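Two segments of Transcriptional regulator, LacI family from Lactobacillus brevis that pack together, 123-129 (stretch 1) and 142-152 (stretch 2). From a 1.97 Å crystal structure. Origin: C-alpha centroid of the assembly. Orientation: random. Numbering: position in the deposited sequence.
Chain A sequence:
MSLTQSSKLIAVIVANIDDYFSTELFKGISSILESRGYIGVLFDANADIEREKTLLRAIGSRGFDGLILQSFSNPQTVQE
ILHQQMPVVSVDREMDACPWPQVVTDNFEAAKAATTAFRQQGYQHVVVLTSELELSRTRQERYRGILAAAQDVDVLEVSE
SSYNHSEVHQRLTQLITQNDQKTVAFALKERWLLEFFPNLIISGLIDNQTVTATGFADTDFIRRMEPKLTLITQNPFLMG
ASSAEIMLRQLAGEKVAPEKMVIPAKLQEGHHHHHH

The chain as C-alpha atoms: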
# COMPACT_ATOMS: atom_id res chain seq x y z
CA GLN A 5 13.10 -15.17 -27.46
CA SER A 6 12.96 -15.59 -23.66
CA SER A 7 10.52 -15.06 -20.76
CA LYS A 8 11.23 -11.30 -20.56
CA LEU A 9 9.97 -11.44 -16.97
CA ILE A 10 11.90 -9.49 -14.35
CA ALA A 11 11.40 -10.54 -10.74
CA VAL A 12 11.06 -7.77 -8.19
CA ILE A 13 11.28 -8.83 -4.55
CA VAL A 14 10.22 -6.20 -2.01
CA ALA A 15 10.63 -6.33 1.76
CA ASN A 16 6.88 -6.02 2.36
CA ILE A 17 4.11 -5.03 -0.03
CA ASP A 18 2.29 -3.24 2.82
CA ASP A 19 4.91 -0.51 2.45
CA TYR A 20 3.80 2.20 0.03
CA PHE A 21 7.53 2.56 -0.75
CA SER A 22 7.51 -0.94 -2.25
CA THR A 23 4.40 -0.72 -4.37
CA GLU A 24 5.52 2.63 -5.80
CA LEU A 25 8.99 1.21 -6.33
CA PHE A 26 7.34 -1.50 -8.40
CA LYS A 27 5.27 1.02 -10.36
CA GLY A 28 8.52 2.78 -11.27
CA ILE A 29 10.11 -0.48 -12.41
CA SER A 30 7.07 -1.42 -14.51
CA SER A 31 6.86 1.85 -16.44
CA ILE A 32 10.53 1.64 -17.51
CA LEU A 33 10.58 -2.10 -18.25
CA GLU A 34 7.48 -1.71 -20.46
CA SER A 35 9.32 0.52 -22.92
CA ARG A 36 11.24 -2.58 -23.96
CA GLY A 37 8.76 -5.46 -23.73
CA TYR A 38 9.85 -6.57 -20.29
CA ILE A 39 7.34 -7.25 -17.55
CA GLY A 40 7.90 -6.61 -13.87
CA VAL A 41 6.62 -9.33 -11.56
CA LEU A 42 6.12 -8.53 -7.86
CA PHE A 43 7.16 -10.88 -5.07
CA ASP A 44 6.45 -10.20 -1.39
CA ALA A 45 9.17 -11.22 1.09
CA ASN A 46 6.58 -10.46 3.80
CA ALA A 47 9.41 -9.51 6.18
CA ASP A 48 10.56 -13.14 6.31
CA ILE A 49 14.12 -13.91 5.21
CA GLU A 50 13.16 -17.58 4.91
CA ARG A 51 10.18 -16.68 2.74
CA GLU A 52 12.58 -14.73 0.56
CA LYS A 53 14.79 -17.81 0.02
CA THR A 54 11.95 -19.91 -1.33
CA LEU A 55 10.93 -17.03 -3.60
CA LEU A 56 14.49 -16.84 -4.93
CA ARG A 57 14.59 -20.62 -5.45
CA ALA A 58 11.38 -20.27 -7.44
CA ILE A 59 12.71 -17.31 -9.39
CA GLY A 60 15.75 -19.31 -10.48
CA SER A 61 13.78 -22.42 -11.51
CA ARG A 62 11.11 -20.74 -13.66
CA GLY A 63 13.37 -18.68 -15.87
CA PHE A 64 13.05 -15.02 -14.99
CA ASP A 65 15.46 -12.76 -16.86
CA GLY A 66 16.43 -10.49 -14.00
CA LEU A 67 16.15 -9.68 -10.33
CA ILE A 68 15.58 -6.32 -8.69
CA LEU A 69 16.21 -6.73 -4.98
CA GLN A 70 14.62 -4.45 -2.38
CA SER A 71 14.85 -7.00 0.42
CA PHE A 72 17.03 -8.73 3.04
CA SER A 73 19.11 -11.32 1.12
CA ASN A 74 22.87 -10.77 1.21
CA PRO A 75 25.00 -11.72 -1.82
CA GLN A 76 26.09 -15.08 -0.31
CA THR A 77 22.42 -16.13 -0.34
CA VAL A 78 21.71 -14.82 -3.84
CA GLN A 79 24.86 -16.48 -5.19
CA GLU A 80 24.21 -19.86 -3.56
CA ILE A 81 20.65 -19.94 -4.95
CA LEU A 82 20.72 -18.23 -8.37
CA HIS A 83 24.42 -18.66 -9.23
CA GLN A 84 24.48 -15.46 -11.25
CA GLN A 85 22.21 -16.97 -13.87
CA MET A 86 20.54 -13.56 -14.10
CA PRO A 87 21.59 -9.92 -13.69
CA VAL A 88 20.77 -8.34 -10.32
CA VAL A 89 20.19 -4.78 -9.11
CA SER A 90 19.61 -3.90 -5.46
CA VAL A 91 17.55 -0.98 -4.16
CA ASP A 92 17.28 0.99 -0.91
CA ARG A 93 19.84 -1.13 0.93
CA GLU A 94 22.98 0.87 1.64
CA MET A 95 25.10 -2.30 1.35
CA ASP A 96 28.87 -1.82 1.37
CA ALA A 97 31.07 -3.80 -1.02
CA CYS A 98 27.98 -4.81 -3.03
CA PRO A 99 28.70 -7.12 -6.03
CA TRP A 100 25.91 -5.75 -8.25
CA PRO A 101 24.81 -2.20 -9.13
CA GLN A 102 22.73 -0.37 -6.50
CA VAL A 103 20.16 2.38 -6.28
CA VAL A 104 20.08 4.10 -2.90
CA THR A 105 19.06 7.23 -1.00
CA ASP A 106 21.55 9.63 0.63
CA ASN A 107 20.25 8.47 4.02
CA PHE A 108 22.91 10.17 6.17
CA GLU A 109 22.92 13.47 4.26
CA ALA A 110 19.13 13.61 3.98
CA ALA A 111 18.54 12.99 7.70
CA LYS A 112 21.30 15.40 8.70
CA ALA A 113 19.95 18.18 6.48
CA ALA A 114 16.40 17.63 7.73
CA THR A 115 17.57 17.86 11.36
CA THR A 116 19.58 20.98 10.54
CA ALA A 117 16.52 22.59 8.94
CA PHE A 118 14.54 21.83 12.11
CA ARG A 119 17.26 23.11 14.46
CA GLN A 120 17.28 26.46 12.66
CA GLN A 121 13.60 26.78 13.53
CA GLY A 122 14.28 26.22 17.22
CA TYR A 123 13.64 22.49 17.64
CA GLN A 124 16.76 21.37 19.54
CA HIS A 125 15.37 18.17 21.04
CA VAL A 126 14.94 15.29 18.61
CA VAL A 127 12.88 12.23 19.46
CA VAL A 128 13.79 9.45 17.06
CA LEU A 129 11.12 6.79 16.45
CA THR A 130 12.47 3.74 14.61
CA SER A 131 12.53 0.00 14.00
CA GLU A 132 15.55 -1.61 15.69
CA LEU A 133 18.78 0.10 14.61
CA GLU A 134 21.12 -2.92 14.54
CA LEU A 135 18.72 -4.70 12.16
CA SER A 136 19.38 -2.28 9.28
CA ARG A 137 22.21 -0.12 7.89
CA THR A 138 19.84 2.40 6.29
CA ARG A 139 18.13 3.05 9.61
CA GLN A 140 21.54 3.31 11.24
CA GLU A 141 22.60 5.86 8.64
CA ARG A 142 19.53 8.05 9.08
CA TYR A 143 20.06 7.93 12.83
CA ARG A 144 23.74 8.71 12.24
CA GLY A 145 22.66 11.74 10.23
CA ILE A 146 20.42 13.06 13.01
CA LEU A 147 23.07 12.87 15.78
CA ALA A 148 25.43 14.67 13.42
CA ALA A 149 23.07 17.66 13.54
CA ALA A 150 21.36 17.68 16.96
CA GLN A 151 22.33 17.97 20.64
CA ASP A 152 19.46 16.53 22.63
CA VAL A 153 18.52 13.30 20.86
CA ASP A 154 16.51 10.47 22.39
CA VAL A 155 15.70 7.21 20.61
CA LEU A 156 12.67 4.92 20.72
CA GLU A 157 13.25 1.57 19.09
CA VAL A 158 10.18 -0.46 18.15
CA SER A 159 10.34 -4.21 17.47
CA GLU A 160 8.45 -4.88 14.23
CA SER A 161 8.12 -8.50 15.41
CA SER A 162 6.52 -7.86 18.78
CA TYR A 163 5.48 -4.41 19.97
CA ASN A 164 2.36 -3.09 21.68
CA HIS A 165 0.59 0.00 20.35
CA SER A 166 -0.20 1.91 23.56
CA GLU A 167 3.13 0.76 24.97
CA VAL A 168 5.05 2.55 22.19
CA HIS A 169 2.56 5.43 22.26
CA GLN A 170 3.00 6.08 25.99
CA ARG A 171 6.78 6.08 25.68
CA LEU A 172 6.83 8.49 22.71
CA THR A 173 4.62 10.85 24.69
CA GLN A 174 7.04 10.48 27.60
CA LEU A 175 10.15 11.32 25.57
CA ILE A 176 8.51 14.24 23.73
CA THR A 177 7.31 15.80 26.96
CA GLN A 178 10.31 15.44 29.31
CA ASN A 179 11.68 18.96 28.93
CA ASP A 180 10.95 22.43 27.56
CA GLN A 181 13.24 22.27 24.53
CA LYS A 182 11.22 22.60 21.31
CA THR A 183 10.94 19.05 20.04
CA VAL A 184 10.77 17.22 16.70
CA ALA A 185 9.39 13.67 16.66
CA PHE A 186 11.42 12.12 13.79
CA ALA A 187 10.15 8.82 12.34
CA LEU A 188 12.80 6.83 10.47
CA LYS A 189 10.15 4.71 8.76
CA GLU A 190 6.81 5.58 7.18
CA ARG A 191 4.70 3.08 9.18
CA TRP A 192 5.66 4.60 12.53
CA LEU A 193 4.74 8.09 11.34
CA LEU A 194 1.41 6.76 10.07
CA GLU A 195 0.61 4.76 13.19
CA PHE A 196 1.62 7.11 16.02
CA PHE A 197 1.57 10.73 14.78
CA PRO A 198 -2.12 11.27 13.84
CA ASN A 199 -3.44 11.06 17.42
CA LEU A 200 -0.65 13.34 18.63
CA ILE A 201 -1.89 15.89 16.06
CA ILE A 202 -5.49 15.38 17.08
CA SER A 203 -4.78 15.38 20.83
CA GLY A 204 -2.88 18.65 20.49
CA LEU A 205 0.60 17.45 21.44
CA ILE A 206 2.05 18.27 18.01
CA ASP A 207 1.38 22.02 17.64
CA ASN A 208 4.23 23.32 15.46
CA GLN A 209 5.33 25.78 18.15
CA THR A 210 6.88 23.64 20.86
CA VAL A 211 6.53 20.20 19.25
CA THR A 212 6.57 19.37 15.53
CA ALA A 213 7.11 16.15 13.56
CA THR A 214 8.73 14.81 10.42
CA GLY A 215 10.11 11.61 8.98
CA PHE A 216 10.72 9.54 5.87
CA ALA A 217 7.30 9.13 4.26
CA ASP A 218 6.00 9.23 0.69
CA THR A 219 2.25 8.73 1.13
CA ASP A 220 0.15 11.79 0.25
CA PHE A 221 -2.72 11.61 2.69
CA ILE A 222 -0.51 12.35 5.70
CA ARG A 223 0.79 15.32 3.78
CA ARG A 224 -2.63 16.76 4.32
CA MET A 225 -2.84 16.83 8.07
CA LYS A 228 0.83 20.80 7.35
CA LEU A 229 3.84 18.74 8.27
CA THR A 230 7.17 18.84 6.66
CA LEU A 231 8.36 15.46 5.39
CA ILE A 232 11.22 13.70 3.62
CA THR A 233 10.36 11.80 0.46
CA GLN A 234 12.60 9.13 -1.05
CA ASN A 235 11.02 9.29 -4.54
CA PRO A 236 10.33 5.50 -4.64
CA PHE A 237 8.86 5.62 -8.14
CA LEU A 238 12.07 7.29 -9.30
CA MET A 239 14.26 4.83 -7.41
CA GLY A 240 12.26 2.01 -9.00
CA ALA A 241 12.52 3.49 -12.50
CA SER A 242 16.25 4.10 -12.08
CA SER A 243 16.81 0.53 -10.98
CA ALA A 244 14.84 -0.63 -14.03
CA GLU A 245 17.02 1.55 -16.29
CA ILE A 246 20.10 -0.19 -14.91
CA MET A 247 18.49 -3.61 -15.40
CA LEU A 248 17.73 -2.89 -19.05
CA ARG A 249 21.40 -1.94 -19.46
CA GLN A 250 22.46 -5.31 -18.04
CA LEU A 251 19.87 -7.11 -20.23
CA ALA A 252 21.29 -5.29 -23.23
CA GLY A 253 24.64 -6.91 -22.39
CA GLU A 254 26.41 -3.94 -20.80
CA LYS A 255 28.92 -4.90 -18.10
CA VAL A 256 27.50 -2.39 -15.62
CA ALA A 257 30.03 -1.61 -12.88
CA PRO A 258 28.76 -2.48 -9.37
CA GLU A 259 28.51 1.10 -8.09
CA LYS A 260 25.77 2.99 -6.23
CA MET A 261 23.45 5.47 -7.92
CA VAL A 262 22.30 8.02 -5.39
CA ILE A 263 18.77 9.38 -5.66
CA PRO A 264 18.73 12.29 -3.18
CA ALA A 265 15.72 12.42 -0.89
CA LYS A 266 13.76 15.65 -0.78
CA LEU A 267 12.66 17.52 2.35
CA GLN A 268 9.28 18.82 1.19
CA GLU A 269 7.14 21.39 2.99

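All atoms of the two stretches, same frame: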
# COMPACT_ATOMS: atom_id res chain seq x y z
N TYR A 123 13.78 23.84 17.12
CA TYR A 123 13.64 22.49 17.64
C TYR A 123 15.01 21.88 17.90
O TYR A 123 15.68 21.39 16.98
CB TYR A 123 12.85 21.64 16.63
CG TYR A 123 11.50 22.23 16.30
CD1 TYR A 123 10.42 22.04 17.15
CD2 TYR A 123 11.31 23.01 15.15
CE1 TYR A 123 9.18 22.61 16.88
CE2 TYR A 123 10.07 23.59 14.87
CZ TYR A 123 9.01 23.39 15.74
OH TYR A 123 7.79 23.97 15.48
N GLN A 124 15.44 21.89 19.16
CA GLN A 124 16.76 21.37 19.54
C GLN A 124 16.72 19.93 20.04
O GLN A 124 17.73 19.22 20.03
CB GLN A 124 17.35 22.26 20.64
CG GLN A 124 17.17 23.75 20.41
CD GLN A 124 18.27 24.35 19.55
OE1 GLN A 124 19.40 24.54 20.01
NE2 GLN A 124 17.94 24.65 18.30
N HIS A 125 15.54 19.51 20.49
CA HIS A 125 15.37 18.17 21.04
C HIS A 125 14.72 17.22 20.04
O HIS A 125 13.55 17.38 19.69
CB HIS A 125 14.53 18.28 22.31
CG HIS A 125 14.13 16.96 22.89
ND1 HIS A 125 12.86 16.72 23.37
CD2 HIS A 125 14.82 15.81 23.08
CE1 HIS A 125 12.79 15.49 23.83
NE2 HIS A 125 13.97 14.91 23.66
N VAL A 126 15.48 16.23 19.58
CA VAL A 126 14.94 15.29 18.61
C VAL A 126 14.58 13.95 19.24
O VAL A 126 15.38 13.35 19.96
CB VAL A 126 15.93 15.05 17.46
CG1 VAL A 126 15.25 14.25 16.34
CG2 VAL A 126 16.44 16.37 16.93
N VAL A 127 13.37 13.50 18.96
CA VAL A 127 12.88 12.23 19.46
C VAL A 127 12.79 11.31 18.26
O VAL A 127 11.90 11.45 17.42
CB VAL A 127 11.48 12.39 20.12
CG1 VAL A 127 10.93 11.02 20.52
CG2 VAL A 127 11.58 13.28 21.35
N VAL A 128 13.73 10.39 18.17
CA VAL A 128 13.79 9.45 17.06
C VAL A 128 12.91 8.22 17.29
O VAL A 128 13.06 7.53 18.30
CB VAL A 128 15.24 8.97 16.84
CG1 VAL A 128 15.31 8.08 15.61
CG2 VAL A 128 16.18 10.16 16.70
N LEU A 129 12.00 7.96 16.36
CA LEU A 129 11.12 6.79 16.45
C LEU A 129 11.57 5.88 15.32
O LEU A 129 11.56 6.28 14.15
CB LEU A 129 9.66 7.20 16.27
CG LEU A 129 8.61 6.09 16.31
CD1 LEU A 129 8.67 5.32 17.64
CD2 LEU A 129 7.23 6.71 16.10
N ARG A 142 20.43 6.93 8.87
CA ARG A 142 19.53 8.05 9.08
C ARG A 142 19.65 8.53 10.52
O ARG A 142 19.52 9.72 10.82
CB ARG A 142 18.09 7.63 8.76
CG ARG A 142 17.89 7.21 7.30
CD ARG A 142 16.48 6.64 7.04
NE ARG A 142 16.36 6.15 5.67
CZ ARG A 142 15.27 5.59 5.15
NH1 ARG A 142 14.16 5.43 5.87
NH2 ARG A 142 15.28 5.21 3.88
N TYR A 143 19.91 7.60 11.42
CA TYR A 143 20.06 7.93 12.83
C TYR A 143 21.41 8.63 12.99
O TYR A 143 21.54 9.59 13.76
CB TYR A 143 20.03 6.66 13.68
CG TYR A 143 20.29 6.91 15.15
CD1 TYR A 143 19.50 7.79 15.89
CD2 TYR A 143 21.32 6.24 15.81
CE1 TYR A 143 19.74 8.00 17.25
CE2 TYR A 143 21.56 6.44 17.17
CZ TYR A 143 20.77 7.32 17.88
OH TYR A 143 21.03 7.53 19.22
N ARG A 144 22.39 8.16 12.22
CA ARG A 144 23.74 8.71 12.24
C ARG A 144 23.70 10.15 11.72
O ARG A 144 24.48 11.00 12.15
CB ARG A 144 24.65 7.85 11.36
CG ARG A 144 26.11 8.29 11.32
CD ARG A 144 26.86 7.56 10.21
NE ARG A 144 27.80 8.46 9.56
CZ ARG A 144 27.96 8.55 8.25
NH1 ARG A 144 27.24 7.78 7.44
NH2 ARG A 144 28.82 9.42 7.74
N GLY A 145 22.79 10.41 10.79
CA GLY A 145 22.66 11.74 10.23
C GLY A 145 22.04 12.71 11.23
O GLY A 145 22.41 13.88 11.28
N ILE A 146 21.09 12.22 12.02
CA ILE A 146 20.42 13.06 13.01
C ILE A 146 21.41 13.51 14.10
O ILE A 146 21.56 14.71 14.35
CB ILE A 146 19.21 12.34 13.64
CG1 ILE A 146 18.12 12.15 12.58
CG2 ILE A 146 18.67 13.13 14.83
CD1 ILE A 146 16.93 11.31 13.04
N LEU A 147 22.09 12.56 14.73
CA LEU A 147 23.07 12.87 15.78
C LEU A 147 24.11 13.86 15.27
O LEU A 147 24.61 14.69 16.03
CB LEU A 147 23.81 11.62 16.26
CG LEU A 147 23.03 10.37 16.67
CD1 LEU A 147 24.03 9.26 16.98
CD2 LEU A 147 22.14 10.65 17.87
N ALA A 148 24.43 13.78 13.99
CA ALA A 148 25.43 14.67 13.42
C ALA A 148 24.91 16.10 13.27
O ALA A 148 25.64 16.99 12.83
CB ALA A 148 25.88 14.14 12.08
N ALA A 149 23.65 16.33 13.66
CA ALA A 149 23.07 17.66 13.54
C ALA A 149 22.32 18.16 14.77
O ALA A 149 21.93 19.32 14.82
CB ALA A 149 22.14 17.72 12.33
N ALA A 150 22.10 17.29 15.76
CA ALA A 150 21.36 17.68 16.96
C ALA A 150 22.02 17.34 18.30
O ALA A 150 22.73 16.34 18.43
CB ALA A 150 19.97 17.06 16.91
N GLN A 151 21.76 18.17 19.31
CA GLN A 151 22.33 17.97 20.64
C GLN A 151 21.54 16.94 21.42
O GLN A 151 21.98 15.81 21.63
CB GLN A 151 22.36 19.30 21.41
N ASP A 152 20.36 17.36 21.86
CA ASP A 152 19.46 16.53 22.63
C ASP A 152 18.73 15.58 21.69
O ASP A 152 17.83 16.00 20.97
CB ASP A 152 18.45 17.41 23.37
CG ASP A 152 17.63 16.65 24.38
OD1 ASP A 152 17.77 15.41 24.47
OD2 ASP A 152 16.82 17.29 25.10

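The last turns of a helix pack nearly antiparallel against a buried strand through a small apolar seam, and the chain leaving the helix closes the contact with one backbone hydrogen bond. The axes of strand 125-129 and helix 142-147 lie 10.6 Å apart at 173°, and alternate strand residues meet Tyr143 and Ile146, one turn apart, and Ala150 beyond the helix. Val126 and Val128 make these contacts, while Val127, between them, points away. Val128 CG2 lies 3.9 Å from Ile146 CD1 and 4.2 Å from Tyr143 CD1, meeting the tyrosine ring at its edge, near the ring plane. Val126 reaches the same isoleucine, with CG1 3.9 Å from Ile146 CG2, and its other methyl, CG2, sits 3.6 Å from Ala150 CB. Ile146, pointing toward the strand, thus bridges both valines.

Beyond the helix the backbone comes close enough for polar pairing. Val126 N donates to Asp152 O at 2.7 Å and 162°, a short, fairly straight bond, and His125 CA adds a CA-H...O contact to Asp152 O at 3.3 Å. Asp152 also has the largest area covered here, and its CG approaches His125 CD2 to 3.2 Å, an oblique contact with the ring. The pairing is not complete: Asp152 N is buried without a partner. The rule is economical: two valines and an isoleucine form the middle of the seam, the Tyr143 ring edge and the Ala150 methyl complete it, and a single main-chain bond joins the chain beyond the helix to the strand.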